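Local structure of D-alanine--D-alanine ligase (Coxiella burnetii, 3TQT) at residues A136-K141 against K292-S297; D142-V147 against N315-I320; T146-R149 against P154-D157; E168-R173 against T203-A208; A195-K200 against V209-R214. The protein catalyses the ATP-dependent joining of two D-alanine molecules into D-alanyl-D-alanine, a building block of bacterial peptidoglycan. All coordinates share one frame; numbering follows the deposited sequence.

In the fold
Contacts 1 and 2 lie near the middle of the chain and are buried. They touch each other, since helix 132-139 and helix 141-150 follow one another and both pack beside strand 312-318. Contact 1 is wholly apolar, whereas contact 2 adds a lysine-asparagine hydrogen bond and a water bridge near the predicted metal ligands. Contact 3 shares helix 141-150 with contact 2 but runs outward, from aliphatic packing to a salt bridge with an exposed arginine. Contacts 4 and 5 stand apart, both on helix 202-212. The first is a buried aromatic-aliphatic packing between helices, the second a partly buried strand-helix packing. Contacts 1, 2, 3 and 5 also meet the second subunit.

Contact 1 of 5, residues A136-K141 against K292-S297; sequences AVCMEK and KMVHCS
Val294 carries this contact from its side alone, fitting one methyl against Val137 and the other against Cys138. The segment reaches it from the last turn of helix 277-293. Lys292 matters here through its backbone, because its carbonyl oxygen accepts the N-H of His295, with Lys292 O and His295 N 2.8 Å apart. Met293 turns to helix 141-150, touching Val147 and Leu148.

At Val294 the chain leaves helical geometry and the side chain points at helix 132-139. Its first torsion (chi1 -62°) sets CG1 opposite the carbonyl carbon and CG2 between the backbone N and that carbon, which spreads the two methyls over neighbouring residues. Val294 CG1 lies 4.0 Å from Val137 CG1, the two branched side chains meeting at a slant, and Val294 CG2 lies 3.6 Å from Cys138 SG. All three residues are buried. Compact, apolar groups suit the place: valine offers two methyls to two partners, and the slim thiol of Cys138 also rests on Ile317 of strand 312-318. The side chain of Cys138 lies about 7 Å from those of Glu316 and Asn318, predicted magnesium ligands. The carbonyl oxygen of Val294 is taken up by the hydroxyl of Ser134.

His295 follows with positive phi (56°), and beyond it Cys296 and Ser297 lead toward strand 298-306. His295 packs on Arg218 of the second subunit, and Val137 on that subunit's Leu143, so the contact borders the dimer interface. The turn from Lys292 to Cys296 is a Schellman motif with His295 at C-prime, closing a helix of the ATP-grasp domain.

Contact 2 of 5, residues D142-V147 against N315-I320; sequences DLTKTV and NEINTI
A buried lysine, Lys145, spans from helix 141-150 to Asn315, whose side chain starts out away from the helix yet brings its amide oxygen back to it. Beyond CG the lysine chain is extended, and NZ donates to Asn315 OD1 at 3.2 Å, tilted 27° from the amide plane. That bond is one of several: NZ also forms a salt bridge with Glu222, in the predicted ATP-binding region, and a hydrogen bond to Val156 O. The carboxylate probably helps to keep the ammonium charged in this setting. A long side chain ending in an ammonium with several N-H groups suits a place with three acceptors.

The preceding residue, Thr144, has a double role. Its CG2 packs 3.8 Å from Ile317 CD1, while OG1 bonds to the carbonyl oxygen of Val137. A water donates to Thr144 OG1 at 3.0 Å and accepts from Ile317 N at 2.9 Å, linking helix to strand.

Asn315 and Glu316 together face Asp303 in a classic beta bulge, which includes two predicted magnesium ligands, Asp303 and Glu316; Asn318, a third, follows on the strand. Helix 141-150 packs against edge strand 312-318, with helix 132-139 touching Ile317 and strand 219-223 reaching Lys145 and Asn315.

Contact 3 of 5, residues T146-R149 against P154-D157; sequences TVLR and PVVD
Val155 and Arg149 bury the most surface here, joined by Leu148, as the loop following helix 141-150 doubles back along the helix on its way to strand 159-161 in the ATP-grasp domain. Val155 points toward the helix and divides its two methyls between an apolar and a polar neighbour. Val155 CG1 lies 3.6 Å from Leu148 CB and touches Leu148 CD1 more loosely, the leucine and valine side chains being inclined to one another. Both residues are buried; Leu148 continues into the interior to touch Val314, Ala290 and Met293, so branched aliphatic groups suit this side of the helix.

Val155 CG2 lies 3.6 Å from Arg149 NH1, and the arginine passes it at about a right angle. Arg149 stands on the exposed flank of the helix. Its CG lies opposite the backbone N (chi1 179°), and bends at the second and third torsions carry the guanidinium past the valine toward Asp157. The length of arginine lets its charge reach the carboxylate.

That carboxylate is held from elsewhere too, for Asp157 OD2 accepts a hydrogen bond from Trp178 NE1. The salt bridge uses the other oxygen: Asp157 OD1 sits at the edge of the guanidinium, near its plane, 2.8 Å from Arg149 NH2, with the two planar groups turned 42° apart.

Contact 4 of 5, residues E168-R173 against T203-A208; sequences EGVYQR and TEFTKA
Phe205 pushes its ring from helix 202-212 into the first turn of helix 170-177, where Val170 and Tyr171 receive it. The first segment begins with exposed residues that lead into this turn. Gly169 occupies the N-cap position with a positive phi (82°), a conformation that glycine adopts readily, and its carbonyl oxygen opens the helical hydrogen bonding by accepting Arg173 N at 3.0 Å.

Val170 comes next, buried and directed at the other helix. It lies at about a right angle to the phenylalanine and places CG1 3.8 Å from Phe205 CZ, the far end of the ring. A beta-branched residue suits the place because it covers the ring tip close to its own backbone and also meets His159 of strand 159-161.

The two helices belong to the alpha+beta subdomain of the ATP-grasp fold that is built on the antiparallel sheet of strands 159-161, 219-223, 183-187 and 196-199. Phe205 touches Leu161 and Val185 of that sheet, and Tyr171 touches Leu183.

Tyr171 makes the broader half of the contact. The helix backbone sets its CB over one face of the Phe205 ring, a CH-pi contact 4.0 Å from Tyr171 CB to the Phe205 ring centroid. With CG opposite the backbone N (chi1 -177°), the tyrosine ring then runs back past Phe205 in the opposite direction, Tyr171 CD1 coming 3.5 Å from Phe205 CB. The ring planes are inclined at 37°, their centroids 5.5 Å apart. Tyrosine fits here because its hydroxyl reaches beyond the apolar packing to a weak hydrogen bond with Lys200 O.

Contact 5 of 5, residues A195-K200 against V209-R214; sequences ATLPVK and VKEVFR
Leu197 turns its CG opposite its own carbonyl carbon (chi1 -54°), and the extended second torsion (-177°) carries CD1 on to the flank of helix 202-212, where Glu211 and Val212 meet it. On the helix, Glu211 holds CG opposite the backbone N and then bends sharply at the second torsion (90°), so that its methylenes, and not its carboxylate, face the leucine. Leu197 CD1 lies 3.5 Å from Glu211 CG and slightly farther from CB, the two chains meeting at about a right angle. The carboxylate finds its partner beyond the contact: OE2 is hydrogen-bonded to the hydroxyl of Tyr215. A glutamate suits this partly exposed border, with an aliphatic stem for the leucine and a polar end for its surroundings.

Val212 sits deeper. Its CG2 packs 3.9 Å from Leu197 CD1, the two side chains running antiparallel alongside one another, while the residue also reaches Leu219 of strand 219-223. Strands 219-223 and 196-199 belong to one sheet and run parallel, with antiparallel strand 183-187 between them. Helix 202-212 connects the two as the crossover of a split beta-alpha-beta unit, packing back on the edge strand that precedes it. The unit belongs to the ATP-grasp domain, within a region predicted to bind ATP.

Ala208, one turn earlier on the helix, also touches Leu197. The backbones come nearest at Ala195 and Val212, whose CA atoms are 5.8 Å apart, with Ala195 O facing Val212 CG2 at 4.1 Å. The small Ala195 also packs against Tyr365 of the second subunit.

Contact 1 of 5, residues A136-K141 against K292-S297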
# COMPACT_ATOMS: atom_id res chain seq x y z
N ALA A 136 2.50 -3.46 0.31
CA ALA A 136 3.35 -2.37 0.80
C ALA A 136 4.01 -2.78 2.10
O ALA A 136 5.20 -2.55 2.30
CB ALA A 136 2.54 -1.10 0.97
N VAL A 137 3.25 -3.40 2.99
CA VAL A 137 3.81 -3.87 4.24
C VAL A 137 4.92 -4.92 4.04
O VAL A 137 5.95 -4.88 4.71
CB VAL A 137 2.73 -4.41 5.19
CG1 VAL A 137 3.35 -5.16 6.36
CG2 VAL A 137 1.86 -3.27 5.69
N CYS A 138 4.71 -5.84 3.11
CA CYS A 138 5.67 -6.92 2.89
C CYS A 138 6.88 -6.45 2.08
O CYS A 138 7.98 -7.02 2.20
CB CYS A 138 4.99 -8.10 2.21
SG CYS A 138 3.84 -8.98 3.27
N MET A 139 6.68 -5.44 1.25
CA MET A 139 7.74 -4.91 0.40
C MET A 139 8.82 -4.20 1.20
O MET A 139 10.00 -4.29 0.89
CB MET A 139 7.14 -3.94 -0.63
CG MET A 139 8.14 -3.37 -1.59
SD MET A 139 8.43 -4.52 -2.94
CE MET A 139 9.67 -3.63 -3.88
N GLU A 140 8.40 -3.48 2.24
CA GLU A 140 9.34 -2.76 3.10
C GLU A 140 9.66 -3.69 4.26
O GLU A 140 8.88 -3.82 5.20
CB GLU A 140 8.74 -1.46 3.62
CG GLU A 140 8.01 -0.65 2.56
CD GLU A 140 8.92 0.34 1.87
OE1 GLU A 140 9.86 0.84 2.52
OE2 GLU A 140 8.70 0.61 0.67
N LYS A 141 10.82 -4.33 4.19
CA LYS A 141 11.16 -5.43 5.07
C LYS A 141 11.20 -5.05 6.53
O LYS A 141 10.89 -5.88 7.40
CB LYS A 141 12.49 -6.06 4.63
CG LYS A 141 12.43 -6.61 3.20
CD LYS A 141 13.73 -7.29 2.81
CE LYS A 141 14.79 -6.28 2.41
NZ LYS A 141 14.56 -5.76 1.04
N LYS A 292 -1.14 -14.11 7.84
CA LYS A 292 -2.37 -13.50 8.35
C LYS A 292 -2.08 -12.15 8.99
O LYS A 292 -2.85 -11.20 8.83
CB LYS A 292 -3.06 -14.44 9.34
CG LYS A 292 -3.73 -15.64 8.66
CD LYS A 292 -3.94 -16.81 9.62
CE LYS A 292 -5.20 -16.67 10.43
NZ LYS A 292 -5.39 -17.88 11.29
N MET A 293 -0.96 -12.07 9.69
CA MET A 293 -0.60 -10.88 10.45
C MET A 293 -0.36 -9.67 9.57
O MET A 293 -0.59 -8.54 9.98
CB MET A 293 0.64 -11.15 11.30
CG MET A 293 0.89 -10.09 12.33
SD MET A 293 1.87 -10.79 13.65
CE MET A 293 0.73 -12.00 14.32
N VAL A 294 0.11 -9.90 8.35
CA VAL A 294 0.28 -8.80 7.42
C VAL A 294 -0.90 -8.70 6.46
O VAL A 294 -0.84 -7.99 5.47
CB VAL A 294 1.58 -8.95 6.60
CG1 VAL A 294 2.79 -8.92 7.55
CG2 VAL A 294 1.56 -10.23 5.80
N HIS A 295 -1.96 -9.45 6.77
CA HIS A 295 -3.21 -9.39 6.01
C HIS A 295 -3.01 -9.66 4.54
O HIS A 295 -3.57 -8.99 3.67
CB HIS A 295 -3.89 -8.04 6.24
CG HIS A 295 -4.05 -7.72 7.68
ND1 HIS A 295 -3.53 -6.57 8.25
CD2 HIS A 295 -4.62 -8.42 8.69
CE1 HIS A 295 -3.80 -6.57 9.55
NE2 HIS A 295 -4.45 -7.69 9.84
N CYS A 296 -2.18 -10.67 4.28
CA CYS A 296 -1.90 -11.10 2.92
C CYS A 296 -3.10 -11.83 2.32
O CYS A 296 -4.02 -12.26 3.03
CB CYS A 296 -0.67 -12.00 2.90
SG CYS A 296 0.12 -12.01 1.31
N SER A 297 -3.08 -11.94 1.01
CA SER A 297 -4.12 -12.64 0.28
C SER A 297 -3.46 -13.43 -0.81
O SER A 297 -2.42 -13.01 -1.34
CB SER A 297 -5.09 -11.65 -0.37
OG SER A 297 -5.93 -11.08 0.60

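Contact 2 of 5, residues D142-V147 against N315-I320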
# COMPACT_ATOMS: atom_id res chain seq x y z
N ASP A 142 11.56 -3.80 6.82
CA ASP A 142 11.58 -3.35 8.20
C ASP A 142 10.16 -3.12 8.72
O ASP A 142 9.85 -3.42 9.88
CB ASP A 142 12.45 -2.10 8.38
CG ASP A 142 11.98 -0.89 7.54
OD1 ASP A 142 11.34 -1.06 6.47
OD2 ASP A 142 12.27 0.25 7.96
N LEU A 143 9.29 -2.62 7.85
CA LEU A 143 7.87 -2.47 8.20
C LEU A 143 7.25 -3.84 8.43
O LEU A 143 6.48 -4.03 9.38
CB LEU A 143 7.11 -1.70 7.11
CG LEU A 143 5.61 -1.54 7.28
CD1 LEU A 143 5.28 -0.86 8.62
CD2 LEU A 143 5.03 -0.76 6.09
N THR A 144 7.58 -4.81 7.58
CA THR A 144 7.10 -6.18 7.76
C THR A 144 7.46 -6.68 9.15
O THR A 144 6.62 -7.19 9.89
CB THR A 144 7.74 -7.17 6.75
OG1 THR A 144 7.79 -6.59 5.45
CG2 THR A 144 6.93 -8.46 6.70
N LYS A 145 8.73 -6.53 9.51
CA LYS A 145 9.20 -7.01 10.80
C LYS A 145 8.54 -6.28 11.96
O LYS A 145 8.29 -6.87 13.01
CB LYS A 145 10.72 -6.94 10.90
CG LYS A 145 11.40 -8.04 10.10
CD LYS A 145 12.91 -7.87 10.17
CE LYS A 145 13.59 -8.96 9.37
NZ LYS A 145 15.02 -8.98 9.72
N THR A 146 8.25 -5.00 11.76
CA THR A 146 7.60 -4.22 12.81
C THR A 146 6.24 -4.86 13.10
O THR A 146 5.88 -5.07 14.26
CB THR A 146 7.36 -2.78 12.35
OG1 THR A 146 8.63 -2.13 12.18
CG2 THR A 146 6.53 -2.01 13.37
N VAL A 147 5.51 -5.16 12.04
CA VAL A 147 4.17 -5.70 12.19
C VAL A 147 4.24 -7.11 12.78
O VAL A 147 3.49 -7.46 13.69
CB VAL A 147 3.41 -5.66 10.86
CG1 VAL A 147 2.12 -6.45 10.96
CG2 VAL A 147 3.15 -4.20 10.45
N ASN A 315 12.50 -13.85 8.24
CA ASN A 315 13.30 -12.75 7.71
C ASN A 315 12.52 -11.87 6.74
O ASN A 315 12.72 -10.66 6.70
CB ASN A 315 14.54 -13.27 7.01
CG ASN A 315 15.61 -12.20 6.89
OD1 ASN A 315 15.84 -11.43 7.83
ND2 ASN A 315 16.26 -12.14 5.73
N GLU A 316 11.65 -12.49 5.95
CA GLU A 316 11.01 -11.76 4.87
C GLU A 316 9.73 -12.47 4.42
O GLU A 316 9.62 -13.68 4.54
CB GLU A 316 11.98 -11.61 3.68
CG GLU A 316 11.41 -10.87 2.48
CD GLU A 316 12.46 -10.55 1.42
OE1 GLU A 316 13.56 -11.13 1.47
OE2 GLU A 316 12.19 -9.69 0.55
N ILE A 317 8.77 -11.69 3.94
CA ILE A 317 7.58 -12.23 3.26
C ILE A 317 7.55 -11.67 1.85
O ILE A 317 7.54 -10.46 1.66
CB ILE A 317 6.28 -11.84 3.99
CG1 ILE A 317 6.39 -12.24 5.47
CG2 ILE A 317 5.04 -12.49 3.29
CD1 ILE A 317 5.21 -11.81 6.32
N ASN A 318 7.53 -12.56 0.86
CA ASN A 318 7.56 -12.17 -0.54
C ASN A 318 6.21 -12.43 -1.15
O ASN A 318 5.78 -13.58 -1.21
CB ASN A 318 8.58 -13.02 -1.29
CG ASN A 318 9.95 -12.88 -0.73
OD1 ASN A 318 10.67 -11.93 -1.05
ND2 ASN A 318 10.34 -13.81 0.14
N THR A 319 5.55 -11.38 -1.64
CA THR A 319 4.17 -11.51 -2.10
C THR A 319 4.09 -11.80 -3.60
O THR A 319 3.08 -12.29 -4.08
CB THR A 319 3.34 -10.24 -1.80
OG1 THR A 319 3.98 -9.13 -2.42
CG2 THR A 319 3.26 -9.98 -0.27
N ILE A 320 5.15 -11.49 -4.33
CA ILE A 320 5.22 -11.96 -5.72
C ILE A 320 6.53 -12.72 -5.88
O ILE A 320 7.50 -12.22 -6.46
CB ILE A 320 5.05 -10.83 -6.77
CG1 ILE A 320 3.88 -9.90 -6.39
CG2 ILE A 320 4.84 -11.40 -8.19
CD1 ILE A 320 2.48 -10.51 -6.58
O HOH W 1 9.18 -8.78 3.90

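Contact 3 of 5, residues T146-R149 against P154-D157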
# COMPACT_ATOMS: atom_id res chain seq x y z
N THR A 146 8.25 -5.00 11.76
CA THR A 146 7.60 -4.22 12.81
C THR A 146 6.24 -4.86 13.10
O THR A 146 5.88 -5.07 14.26
CB THR A 146 7.36 -2.78 12.35
OG1 THR A 146 8.63 -2.13 12.18
CG2 THR A 146 6.53 -2.01 13.37
N VAL A 147 5.51 -5.16 12.04
CA VAL A 147 4.17 -5.70 12.19
C VAL A 147 4.24 -7.11 12.78
O VAL A 147 3.49 -7.46 13.69
CB VAL A 147 3.41 -5.66 10.86
CG1 VAL A 147 2.12 -6.45 10.96
CG2 VAL A 147 3.15 -4.20 10.45
N LEU A 148 5.18 -7.92 12.27
CA LEU A 148 5.33 -9.28 12.76
C LEU A 148 5.70 -9.30 14.23
O LEU A 148 5.08 -10.01 15.04
CB LEU A 148 6.38 -10.05 11.96
CG LEU A 148 5.97 -10.29 10.50
CD1 LEU A 148 7.10 -10.98 9.74
CD2 LEU A 148 4.68 -11.11 10.46
N ARG A 149 6.70 -8.52 14.59
CA ARG A 149 7.17 -8.54 15.97
C ARG A 149 6.11 -8.01 16.93
O ARG A 149 5.94 -8.54 18.03
CB ARG A 149 8.46 -7.74 16.12
CG ARG A 149 8.96 -7.72 17.53
CD ARG A 149 9.64 -6.40 17.82
NE ARG A 149 11.09 -6.39 17.60
CZ ARG A 149 11.86 -7.43 17.32
NH1 ARG A 149 11.35 -8.64 17.22
NH2 ARG A 149 13.16 -7.25 17.17
N PRO A 154 8.38 -14.25 15.84
CA PRO A 154 9.84 -14.17 15.98
C PRO A 154 10.45 -13.72 14.66
O PRO A 154 10.17 -14.34 13.65
CB PRO A 154 10.25 -15.62 16.25
CG PRO A 154 8.98 -16.35 16.59
CD PRO A 154 7.89 -15.63 15.86
N VAL A 155 11.23 -12.64 14.67
CA VAL A 155 11.90 -12.20 13.45
C VAL A 155 13.39 -11.96 13.69
O VAL A 155 13.82 -11.74 14.82
CB VAL A 155 11.28 -10.91 12.86
CG1 VAL A 155 9.79 -11.10 12.63
CG2 VAL A 155 11.52 -9.75 13.80
N VAL A 156 14.17 -12.03 12.62
CA VAL A 156 15.56 -11.60 12.67
C VAL A 156 15.56 -10.12 13.03
O VAL A 156 14.84 -9.33 12.42
CB VAL A 156 16.24 -11.81 11.31
CG1 VAL A 156 17.67 -11.26 11.34
CG2 VAL A 156 16.23 -13.29 10.93
N ASP A 157 16.36 -9.75 14.02
CA ASP A 157 16.33 -8.37 14.49
C ASP A 157 16.85 -7.44 13.41
O ASP A 157 17.52 -7.88 12.47
CB ASP A 157 17.13 -8.20 15.79
CG ASP A 157 16.77 -6.89 16.52
OD1 ASP A 157 15.67 -6.34 16.27
OD2 ASP A 157 17.60 -6.40 17.32

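Contact 4 of 5, residues E168-R173 against T203-A208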
# COMPACT_ATOMS: atom_id res chain seq x y z
N GLU A 168 27.04 7.69 13.06
CA GLU A 168 28.01 7.52 14.13
C GLU A 168 27.37 6.85 15.35
O GLU A 168 26.24 7.16 15.72
CB GLU A 168 28.59 8.87 14.52
CG GLU A 168 29.50 9.48 13.46
CD GLU A 168 28.75 10.32 12.42
OE1 GLU A 168 27.51 10.46 12.52
OE2 GLU A 168 29.40 10.83 11.49
N GLY A 169 28.10 5.92 15.95
CA GLY A 169 27.64 5.25 17.15
C GLY A 169 26.69 4.11 16.87
O GLY A 169 26.49 3.23 17.71
N VAL A 170 26.10 4.10 15.68
CA VAL A 170 25.13 3.05 15.35
C VAL A 170 25.79 1.69 15.25
O VAL A 170 25.32 0.73 15.86
CB VAL A 170 24.36 3.35 14.05
CG1 VAL A 170 23.40 2.19 13.73
CG2 VAL A 170 23.58 4.64 14.21
N TYR A 171 26.87 1.61 14.48
CA TYR A 171 27.61 0.37 14.33
C TYR A 171 27.90 -0.25 15.68
O TYR A 171 27.59 -1.42 15.92
CB TYR A 171 28.91 0.60 13.58
CG TYR A 171 29.71 -0.65 13.31
CD1 TYR A 171 29.22 -1.62 12.45
CD2 TYR A 171 30.95 -0.86 13.91
CE1 TYR A 171 29.94 -2.78 12.20
CE2 TYR A 171 31.68 -2.01 13.67
CZ TYR A 171 31.17 -2.96 12.80
OH TYR A 171 31.87 -4.11 12.54
N GLN A 172 28.49 0.54 16.58
CA GLN A 172 28.90 0.05 17.88
C GLN A 172 27.72 -0.41 18.71
O GLN A 172 27.80 -1.43 19.40
CB GLN A 172 29.67 1.13 18.66
CG GLN A 172 30.35 0.55 19.89
CD GLN A 172 31.25 -0.61 19.53
OE1 GLN A 172 32.20 -0.44 18.78
NE2 GLN A 172 30.91 -1.80 20.01
N ARG A 173 26.63 0.34 18.64
CA ARG A 173 25.43 -0.00 19.40
C ARG A 173 24.83 -1.30 18.89
O ARG A 173 24.30 -2.09 19.66
CB ARG A 173 24.40 1.12 19.35
CG ARG A 173 23.03 0.69 19.84
CD ARG A 173 22.10 1.88 20.08
NE ARG A 173 21.98 2.74 18.91
CZ ARG A 173 22.75 3.80 18.68
NH1 ARG A 173 23.70 4.13 19.55
NH2 ARG A 173 22.57 4.53 17.59
N THR A 203 34.18 1.22 9.35
CA THR A 203 34.39 1.88 8.07
C THR A 203 33.54 1.25 6.98
O THR A 203 32.91 1.96 6.20
CB THR A 203 35.88 1.83 7.66
OG1 THR A 203 36.66 2.59 8.60
CG2 THR A 203 36.08 2.41 6.26
N GLU A 204 33.51 -0.07 6.92
CA GLU A 204 32.68 -0.76 5.95
C GLU A 204 31.23 -0.39 6.18
O GLU A 204 30.47 -0.19 5.23
CB GLU A 204 32.87 -2.27 6.01
CG GLU A 204 34.16 -2.73 5.34
CD GLU A 204 34.42 -4.22 5.51
OE1 GLU A 204 33.45 -5.00 5.68
OE2 GLU A 204 35.60 -4.62 5.46
N PHE A 205 30.86 -0.29 7.46
CA PHE A 205 29.49 0.01 7.83
C PHE A 205 29.06 1.34 7.22
O PHE A 205 28.06 1.41 6.49
CB PHE A 205 29.32 0.06 9.34
CG PHE A 205 27.97 0.56 9.79
CD1 PHE A 205 26.85 -0.25 9.67
CD2 PHE A 205 27.83 1.82 10.32
CE1 PHE A 205 25.62 0.21 10.08
CE2 PHE A 205 26.60 2.28 10.73
CZ PHE A 205 25.49 1.47 10.61
N THR A 206 29.83 2.39 7.49
CA THR A 206 29.41 3.71 7.05
C THR A 206 29.51 3.82 5.53
O THR A 206 28.69 4.48 4.90
CB THR A 206 30.21 4.85 7.73
OG1 THR A 206 31.49 4.98 7.11
CG2 THR A 206 30.38 4.58 9.23
N LYS A 207 30.50 3.16 4.93
CA LYS A 207 30.56 3.14 3.48
C LYS A 207 29.33 2.45 2.87
O LYS A 207 28.80 2.88 1.86
CB LYS A 207 31.84 2.49 2.98
CG LYS A 207 33.05 3.41 3.02
CD LYS A 207 34.28 2.71 2.47
CE LYS A 207 35.48 3.66 2.46
NZ LYS A 207 35.71 4.27 3.80
N ALA A 208 28.89 1.36 3.50
CA ALA A 208 27.73 0.62 3.01
C ALA A 208 26.46 1.44 3.19
O ALA A 208 25.58 1.42 2.34
CB ALA A 208 27.60 -0.70 3.74

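Contact 5 of 5, residues A195-K200 against V209-R214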
# COMPACT_ATOMS: atom_id res chain seq x y z
N ALA A 195 22.03 -4.09 -3.32
CA ALA A 195 21.48 -3.31 -2.22
C ALA A 195 21.53 -4.02 -0.88
O ALA A 195 20.84 -3.62 0.05
CB ALA A 195 20.05 -2.88 -2.54
N THR A 196 22.33 -5.09 -0.79
CA THR A 196 22.53 -5.82 0.47
C THR A 196 24.02 -6.01 0.70
O THR A 196 24.66 -6.81 0.03
CB THR A 196 21.83 -7.19 0.46
OG1 THR A 196 20.42 -7.02 0.31
CG2 THR A 196 22.10 -7.94 1.74
N LEU A 197 24.57 -5.28 1.66
CA LEU A 197 26.01 -5.19 1.82
C LEU A 197 26.47 -5.77 3.15
O LEU A 197 26.05 -5.31 4.20
CB LEU A 197 26.43 -3.72 1.71
CG LEU A 197 25.97 -3.01 0.43
CD1 LEU A 197 26.51 -1.59 0.40
CD2 LEU A 197 26.43 -3.79 -0.79
N PRO A 198 27.34 -6.79 3.10
CA PRO A 198 27.91 -7.35 4.33
C PRO A 198 29.02 -6.44 4.83
O PRO A 198 29.82 -5.96 4.03
CB PRO A 198 28.49 -8.69 3.87
CG PRO A 198 28.89 -8.43 2.46
CD PRO A 198 27.82 -7.51 1.90
N VAL A 199 29.06 -6.19 6.14
CA VAL A 199 30.07 -5.31 6.71
C VAL A 199 30.69 -5.93 7.96
O VAL A 199 30.00 -6.51 8.80
CB VAL A 199 29.49 -3.92 7.07
CG1 VAL A 199 28.89 -3.25 5.82
CG2 VAL A 199 28.45 -4.04 8.17
N LYS A 200 32.00 -5.79 8.08
CA LYS A 200 32.76 -6.37 9.17
C LYS A 200 33.48 -5.30 10.00
O LYS A 200 34.02 -5.60 11.07
CB LYS A 200 33.77 -7.38 8.63
CG LYS A 200 33.89 -8.66 9.45
CD LYS A 200 35.06 -9.51 8.97
CE LYS A 200 36.36 -9.17 9.71
NZ LYS A 200 36.58 -7.71 9.94
N VAL A 209 26.37 2.15 4.31
CA VAL A 209 25.20 2.97 4.56
C VAL A 209 25.09 4.03 3.48
O VAL A 209 24.01 4.26 2.92
CB VAL A 209 25.26 3.63 5.94
CG1 VAL A 209 24.28 4.79 6.03
CG2 VAL A 209 24.97 2.60 7.02
N LYS A 210 26.21 4.67 3.17
CA LYS A 210 26.25 5.69 2.13
C LYS A 210 25.82 5.09 0.79
O LYS A 210 25.03 5.68 0.05
CB LYS A 210 27.66 6.28 2.03
CG LYS A 210 27.83 7.33 0.95
CD LYS A 210 29.12 8.12 1.15
CE LYS A 210 29.24 9.26 0.14
NZ LYS A 210 30.17 10.32 0.61
N GLU A 211 26.33 3.90 0.50
CA GLU A 211 26.05 3.24 -0.77
C GLU A 211 24.57 2.90 -0.91
O GLU A 211 23.95 3.19 -1.93
CB GLU A 211 26.89 1.98 -0.90
CG GLU A 211 26.40 1.02 -1.96
CD GLU A 211 27.00 1.27 -3.32
OE1 GLU A 211 27.39 2.42 -3.61
OE2 GLU A 211 27.08 0.30 -4.10
N VAL A 212 24.00 2.28 0.12
CA VAL A 212 22.61 1.88 0.04
C VAL A 212 21.68 3.08 -0.08
O VAL A 212 20.65 3.00 -0.74
CB VAL A 212 22.17 1.02 1.23
CG1 VAL A 212 20.66 0.80 1.18
CG2 VAL A 212 22.92 -0.31 1.21
N PHE A 213 22.04 4.19 0.55
CA PHE A 213 21.23 5.40 0.43
C PHE A 213 21.29 6.03 -0.95
O PHE A 213 20.57 7.00 -1.22
CB PHE A 213 21.59 6.44 1.48
CG PHE A 213 21.02 6.16 2.83
CD1 PHE A 213 19.73 5.67 2.97
CD2 PHE A 213 21.77 6.38 3.97
CE1 PHE A 213 19.20 5.41 4.23
CE2 PHE A 213 21.25 6.13 5.22
CZ PHE A 213 19.97 5.64 5.35
N ARG A 214 22.14 5.49 -1.81
CA ARG A 214 22.08 5.88 -3.22
C ARG A 214 20.95 5.14 -3.95
O ARG A 214 20.56 5.54 -5.04
CB ARG A 214 23.42 5.60 -3.92
CG ARG A 214 24.59 6.42 -3.39
CD ARG A 214 25.93 5.93 -3.97
NE ARG A 214 25.95 5.93 -5.43
CZ ARG A 214 26.29 6.98 -6.18
NH1 ARG A 214 26.64 8.13 -5.60
NH2 ARG A 214 26.29 6.90 -7.50